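Long-range contact in putative exported protein (Bordetella parapertussis, PDB 3OCJ), which is of unknown function but has a Rossmann-like methyltransferase domain, consistent with S-adenosylmethionine-dependent methyl transfer, and holds a palmitic acid in the crystal: residues L87-L99 and I245-F257. Numbering follows the deposited sequence.
With PLM (palmitic acid), chain D.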
# COMPACT_ATOMS: atom_id res chain seq x y z
N LEU A 87 -12.94 18.74 0.99
CA LEU A 87 -11.52 18.60 0.65
C LEU A 87 -11.04 17.16 0.87
O LEU A 87 -10.29 16.59 0.07
CB LEU A 87 -10.68 19.56 1.48
CG LEU A 87 -9.29 19.92 0.96
CD1 LEU A 87 -9.38 20.46 -0.46
CD2 LEU A 87 -8.64 20.93 1.89
N GLU A 88 -11.48 16.60 1.99
CA GLU A 88 -11.20 15.20 2.31
C GLU A 88 -11.58 14.30 1.14
O GLU A 88 -10.83 13.39 0.78
CB GLU A 88 -11.99 14.82 3.55
CG GLU A 88 -11.73 13.43 4.08
CD GLU A 88 -12.47 13.15 5.37
OE1 GLU A 88 -13.58 13.70 5.58
OE2 GLU A 88 -11.95 12.39 6.21
N ARG A 89 -12.73 14.55 0.54
CA ARG A 89 -13.19 13.72 -0.58
C ARG A 89 -12.28 13.88 -1.82
O ARG A 89 -12.01 12.91 -2.53
CB ARG A 89 -14.66 13.98 -0.92
CG ARG A 89 -15.20 13.03 -2.00
CD ARG A 89 -16.70 13.24 -2.27
NE ARG A 89 -17.54 12.93 -1.12
CZ ARG A 89 -17.92 11.70 -0.78
NH1 ARG A 89 -17.49 10.66 -1.49
NH2 ARG A 89 -18.69 11.50 0.29
N VAL A 90 -11.80 15.10 -2.06
CA VAL A 90 -10.83 15.32 -3.14
C VAL A 90 -9.58 14.48 -2.90
O VAL A 90 -9.05 13.85 -3.82
CB VAL A 90 -10.46 16.80 -3.29
CG1 VAL A 90 -9.36 16.96 -4.33
CG2 VAL A 90 -11.68 17.61 -3.68
N PHE A 91 -9.09 14.47 -1.66
CA PHE A 91 -7.93 13.64 -1.33
C PHE A 91 -8.19 12.15 -1.58
O PHE A 91 -7.34 11.44 -2.12
CB PHE A 91 -7.51 13.86 0.13
CG PHE A 91 -7.10 15.28 0.45
CD1 PHE A 91 -6.56 16.10 -0.52
CD2 PHE A 91 -7.23 15.77 1.74
CE1 PHE A 91 -6.17 17.40 -0.22
CE2 PHE A 91 -6.85 17.06 2.06
CZ PHE A 91 -6.32 17.88 1.07
N TYR A 92 -9.37 11.68 -1.18
CA TYR A 92 -9.75 10.28 -1.36
C TYR A 92 -9.98 9.89 -2.82
O TYR A 92 -9.87 8.72 -3.18
CB TYR A 92 -11.06 9.97 -0.63
CG TYR A 92 -10.97 9.47 0.79
CD1 TYR A 92 -10.66 10.32 1.84
CD2 TYR A 92 -11.29 8.14 1.10
CE1 TYR A 92 -10.61 9.86 3.15
CE2 TYR A 92 -11.24 7.68 2.40
CZ TYR A 92 -10.91 8.54 3.42
OH TYR A 92 -10.87 8.08 4.72
N GLU A 93 -10.36 10.86 -3.67
CA GLU A 93 -10.87 10.52 -5.00
C GLU A 93 -10.08 11.06 -6.18
O GLU A 93 -10.27 10.60 -7.31
CB GLU A 93 -12.34 10.94 -5.12
CG GLU A 93 -13.24 10.12 -4.22
CD GLU A 93 -14.70 10.53 -4.29
OE1 GLU A 93 -15.07 11.38 -5.13
OE2 GLU A 93 -15.48 9.95 -3.50
N ARG A 94 -9.21 12.03 -5.95
CA ARG A 94 -8.55 12.69 -7.08
C ARG A 94 -7.02 12.60 -7.10
O ARG A 94 -6.41 12.76 -8.16
CB ARG A 94 -9.00 14.14 -7.19
CG ARG A 94 -10.50 14.26 -7.42
CD ARG A 94 -10.94 15.71 -7.48
NE ARG A 94 -10.35 16.42 -8.60
CZ ARG A 94 -10.48 17.73 -8.80
NH1 ARG A 94 -11.18 18.46 -7.94
NH2 ARG A 94 -9.91 18.30 -9.85
N LEU A 95 -6.38 12.34 -5.97
CA LEU A 95 -4.93 12.29 -5.96
C LEU A 95 -4.45 11.16 -6.86
O LEU A 95 -4.92 10.03 -6.74
CB LEU A 95 -4.39 12.12 -4.55
CG LEU A 95 -4.79 13.23 -3.57
CD1 LEU A 95 -4.19 12.94 -2.20
CD2 LEU A 95 -4.35 14.60 -4.08
N PRO A 96 -3.53 11.45 -7.78
CA PRO A 96 -3.09 10.40 -8.71
C PRO A 96 -2.62 9.12 -8.01
O PRO A 96 -2.97 8.03 -8.48
CB PRO A 96 -1.95 11.07 -9.47
CG PRO A 96 -2.38 12.52 -9.52
CD PRO A 96 -2.97 12.77 -8.15
N ALA A 97 -1.86 9.22 -6.93
CA ALA A 97 -1.38 8.02 -6.26
C ALA A 97 -2.51 7.20 -5.62
O ALA A 97 -2.43 5.97 -5.52
CB ALA A 97 -0.33 8.37 -5.22
N VAL A 98 -3.57 7.88 -5.18
CA VAL A 98 -4.71 7.16 -4.61
C VAL A 98 -5.45 6.42 -5.73
O VAL A 98 -5.86 5.26 -5.55
CB VAL A 98 -5.68 8.13 -3.87
CG1 VAL A 98 -6.93 7.39 -3.41
CG2 VAL A 98 -4.96 8.77 -2.68
N LEU A 99 -5.64 7.08 -6.87
CA LEU A 99 -6.27 6.42 -8.00
C LEU A 99 -5.45 5.19 -8.38
O LEU A 99 -6.01 4.13 -8.64
CB LEU A 99 -6.37 7.38 -9.18
CG LEU A 99 -7.35 8.54 -8.98
CD1 LEU A 99 -7.17 9.59 -10.06
CD2 LEU A 99 -8.78 8.02 -8.99
N ILE A 245 -2.35 11.67 -16.25
CA ILE A 245 -2.36 12.33 -14.94
C ILE A 245 -2.90 13.74 -15.08
O ILE A 245 -2.41 14.52 -15.91
CB ILE A 245 -0.95 12.39 -14.33
CG1 ILE A 245 -0.34 10.98 -14.25
CG2 ILE A 245 -1.00 13.05 -12.95
CD1 ILE A 245 1.14 10.97 -13.85
N ASP A 246 -3.90 14.09 -14.29
CA ASP A 246 -4.40 15.46 -14.31
C ASP A 246 -3.35 16.40 -13.72
O ASP A 246 -2.90 16.20 -12.59
CB ASP A 246 -5.71 15.58 -13.53
CG ASP A 246 -6.26 16.99 -13.54
OD1 ASP A 246 -6.96 17.36 -14.51
OD2 ASP A 246 -5.96 17.75 -12.60
N PRO A 247 -2.95 17.44 -14.47
CA PRO A 247 -1.87 18.29 -13.96
C PRO A 247 -2.19 18.98 -12.64
O PRO A 247 -1.32 19.04 -11.77
CB PRO A 247 -1.68 19.32 -15.08
CG PRO A 247 -2.13 18.61 -16.32
CD PRO A 247 -3.28 17.74 -15.88
N HIS A 248 -3.41 19.48 -12.47
CA HIS A 248 -3.74 20.17 -11.23
C HIS A 248 -3.77 19.21 -10.05
O HIS A 248 -3.27 19.53 -8.97
CB HIS A 248 -5.09 20.90 -11.31
CG HIS A 248 -5.51 21.49 -10.00
ND1 HIS A 248 -5.11 22.75 -9.59
CD2 HIS A 248 -6.25 20.98 -8.99
CE1 HIS A 248 -5.60 22.99 -8.39
NE2 HIS A 248 -6.30 21.94 -8.00
N ASP A 249 -4.38 18.04 -10.25
CA ASP A 249 -4.45 17.07 -9.16
C ASP A 249 -3.07 16.57 -8.77
O ASP A 249 -2.82 16.29 -7.60
CB ASP A 249 -5.38 15.91 -9.50
CG ASP A 249 -6.81 16.36 -9.73
OD1 ASP A 249 -7.19 17.43 -9.20
OD2 ASP A 249 -7.56 15.63 -10.41
N LEU A 250 -2.16 16.46 -9.73
CA LEU A 250 -0.78 16.12 -9.41
C LEU A 250 -0.12 17.23 -8.59
O LEU A 250 0.58 16.96 -7.60
CB LEU A 250 0.03 15.82 -10.67
CG LEU A 250 1.49 15.45 -10.40
CD1 LEU A 250 1.61 14.20 -9.53
CD2 LEU A 250 2.23 15.26 -11.72
N GLN A 251 -0.32 18.49 -8.99
CA GLN A 251 0.23 19.61 -8.22
C GLN A 251 -0.29 19.58 -6.79
O GLN A 251 0.47 19.77 -5.84
CB GLN A 251 -0.13 20.95 -8.87
CG GLN A 251 0.55 21.20 -10.20
CD GLN A 251 0.21 22.56 -10.79
OE1 GLN A 251 -0.96 22.95 -10.82
NE2 GLN A 251 1.22 23.27 -11.25
N LEU A 252 -1.59 19.33 -6.65
CA LEU A 252 -2.19 19.20 -5.33
C LEU A 252 -1.51 18.10 -4.51
O LEU A 252 -1.10 18.32 -3.37
CB LEU A 252 -3.69 18.94 -5.45
CG LEU A 252 -4.44 18.68 -4.13
CD1 LEU A 252 -4.46 19.93 -3.26
CD2 LEU A 252 -5.86 18.19 -4.38
N GLN A 253 -1.38 16.91 -5.10
CA GLN A 253 -0.71 15.80 -4.43
C GLN A 253 0.71 16.16 -4.02
O GLN A 253 1.14 15.86 -2.91
CB GLN A 253 -0.69 14.58 -5.33
CG GLN A 253 0.09 13.44 -4.73
CD GLN A 253 0.03 12.23 -5.61
OE1 GLN A 253 -1.04 11.64 -5.78
NE2 GLN A 253 1.17 11.83 -6.16
N GLN A 254 1.45 16.81 -4.91
CA GLN A 254 2.83 17.15 -4.62
C GLN A 254 2.95 18.09 -3.42
O GLN A 254 3.85 17.94 -2.60
CB GLN A 254 3.50 17.77 -5.84
CG GLN A 254 3.65 16.77 -6.97
CD GLN A 254 4.10 17.42 -8.26
OE1 GLN A 254 3.84 18.59 -8.50
NE2 GLN A 254 4.78 16.64 -9.10
N LEU A 255 2.04 19.05 -3.32
CA LEU A 255 2.06 19.98 -2.20
C LEU A 255 1.69 19.23 -0.93
O LEU A 255 2.38 19.34 0.10
CB LEU A 255 1.08 21.13 -2.45
CG LEU A 255 1.01 22.17 -1.33
CD1 LEU A 255 2.37 22.83 -1.12
CD2 LEU A 255 -0.05 23.20 -1.65
N VAL A 256 0.62 18.46 -1.00
CA VAL A 256 0.15 17.73 0.17
C VAL A 256 1.20 16.75 0.68
O VAL A 256 1.45 16.68 1.89
CB VAL A 256 -1.20 17.03 -0.10
CG1 VAL A 256 -1.60 16.14 1.07
CG2 VAL A 256 -2.28 18.07 -0.37
N PHE A 257 1.82 15.99 -0.22
CA PHE A 257 2.83 15.01 0.19
C PHE A 257 4.14 15.67 0.60
O PHE A 257 4.64 15.44 1.70
CB PHE A 257 3.11 13.98 -0.92
CG PHE A 257 1.99 12.99 -1.18
CD1 PHE A 257 0.77 13.07 -0.53
CD2 PHE A 257 2.19 11.97 -2.10
CE1 PHE A 257 -0.24 12.14 -0.80
CE2 PHE A 257 1.19 11.04 -2.37
CZ PHE A 257 -0.03 11.12 -1.72
C1 PLM D . 0.83 2.06 1.51
O1 PLM D . 0.17 1.21 0.88
O2 PLM D . 1.13 1.82 2.70
C2 PLM D . 1.26 3.38 0.89
C3 PLM D . 0.61 3.66 -0.47
C4 PLM D . 0.91 5.11 -0.84
C5 PLM D . 0.52 5.47 -2.27
C6 PLM D . -0.98 5.42 -2.49
C7 PLM D . -1.78 5.99 -1.32
C8 PLM D . -1.59 7.48 -1.11
C9 PLM D . -2.47 7.91 0.06
CA PLM D . -2.73 9.41 0.09
CB PLM D . -4.02 9.67 0.86
CC PLM D . -4.13 11.11 1.33
CD PLM D . -5.40 11.32 2.13
CE PLM D . -5.41 12.72 2.74
CF PLM D . -6.39 12.82 3.90
CG PLM D . -7.82 12.54 3.48
O HOH W 1 -7.05 13.10 -10.78
O HOH W 2 -10.29 15.66 -11.50
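Asp249 OD2 is gripped by several donors at once: two waters give it hydrogen bonds, and Arg94 NE adds a weak, bent one at 3.4 Å. One of those waters also donates to Arg94 O, 2.7 Å away, tying the carboxylate to the backbone at the junction between helices 86-94 and 96-115. The other carboxylate oxygen, Asp249 OD1, completes a salt bridge with Arg94 NH2 at 2.9 Å, but it lies over a face of the guanidinium, whose plane stands 83° from that of the carboxylate. This is a salt bridge without the flat, two-pronged pairing.

The junction itself illustrates how a helix start can borrow an acceptor from a side chain. Gln253 has CG anti to its backbone N and continues extended, carrying OE1 to the first turn of helix 96-115. There OE1 accepts a hydrogen bond from Ala97 N (2.8 Å, nearly straight at 173°), in the carbonyl plane on a lone pair. Pro96, which has no hydrogen to offer, lies alongside this amide chain, running the opposite way. Its ring also presses CG against Ile245 CG2 at 3.7 Å, crossing that side chain at about a right angle.

The rest of the contact is apolar. Leu252 CD2 meets Val90 CG1 (3.7 Å) and Leu95 CD2, and comes in at the edge of the Phe91 ring. Phe91, Leu95 and Phe257 also line the palmitic acid, with Phe91 CB 3.5 Å from PLM CE.

Helix 247-257 crosses helix 87-94 at -108°, while helix 41-53 packs against both, touching Phe91 through Leu51 and Leu255 through Gln44 and Leu47; helix 68-76 meets Tyr92 and Val98. Pro96 also touches Leu295, in the loop joining strands 286-289 and 298-302 at one edge of the sheet.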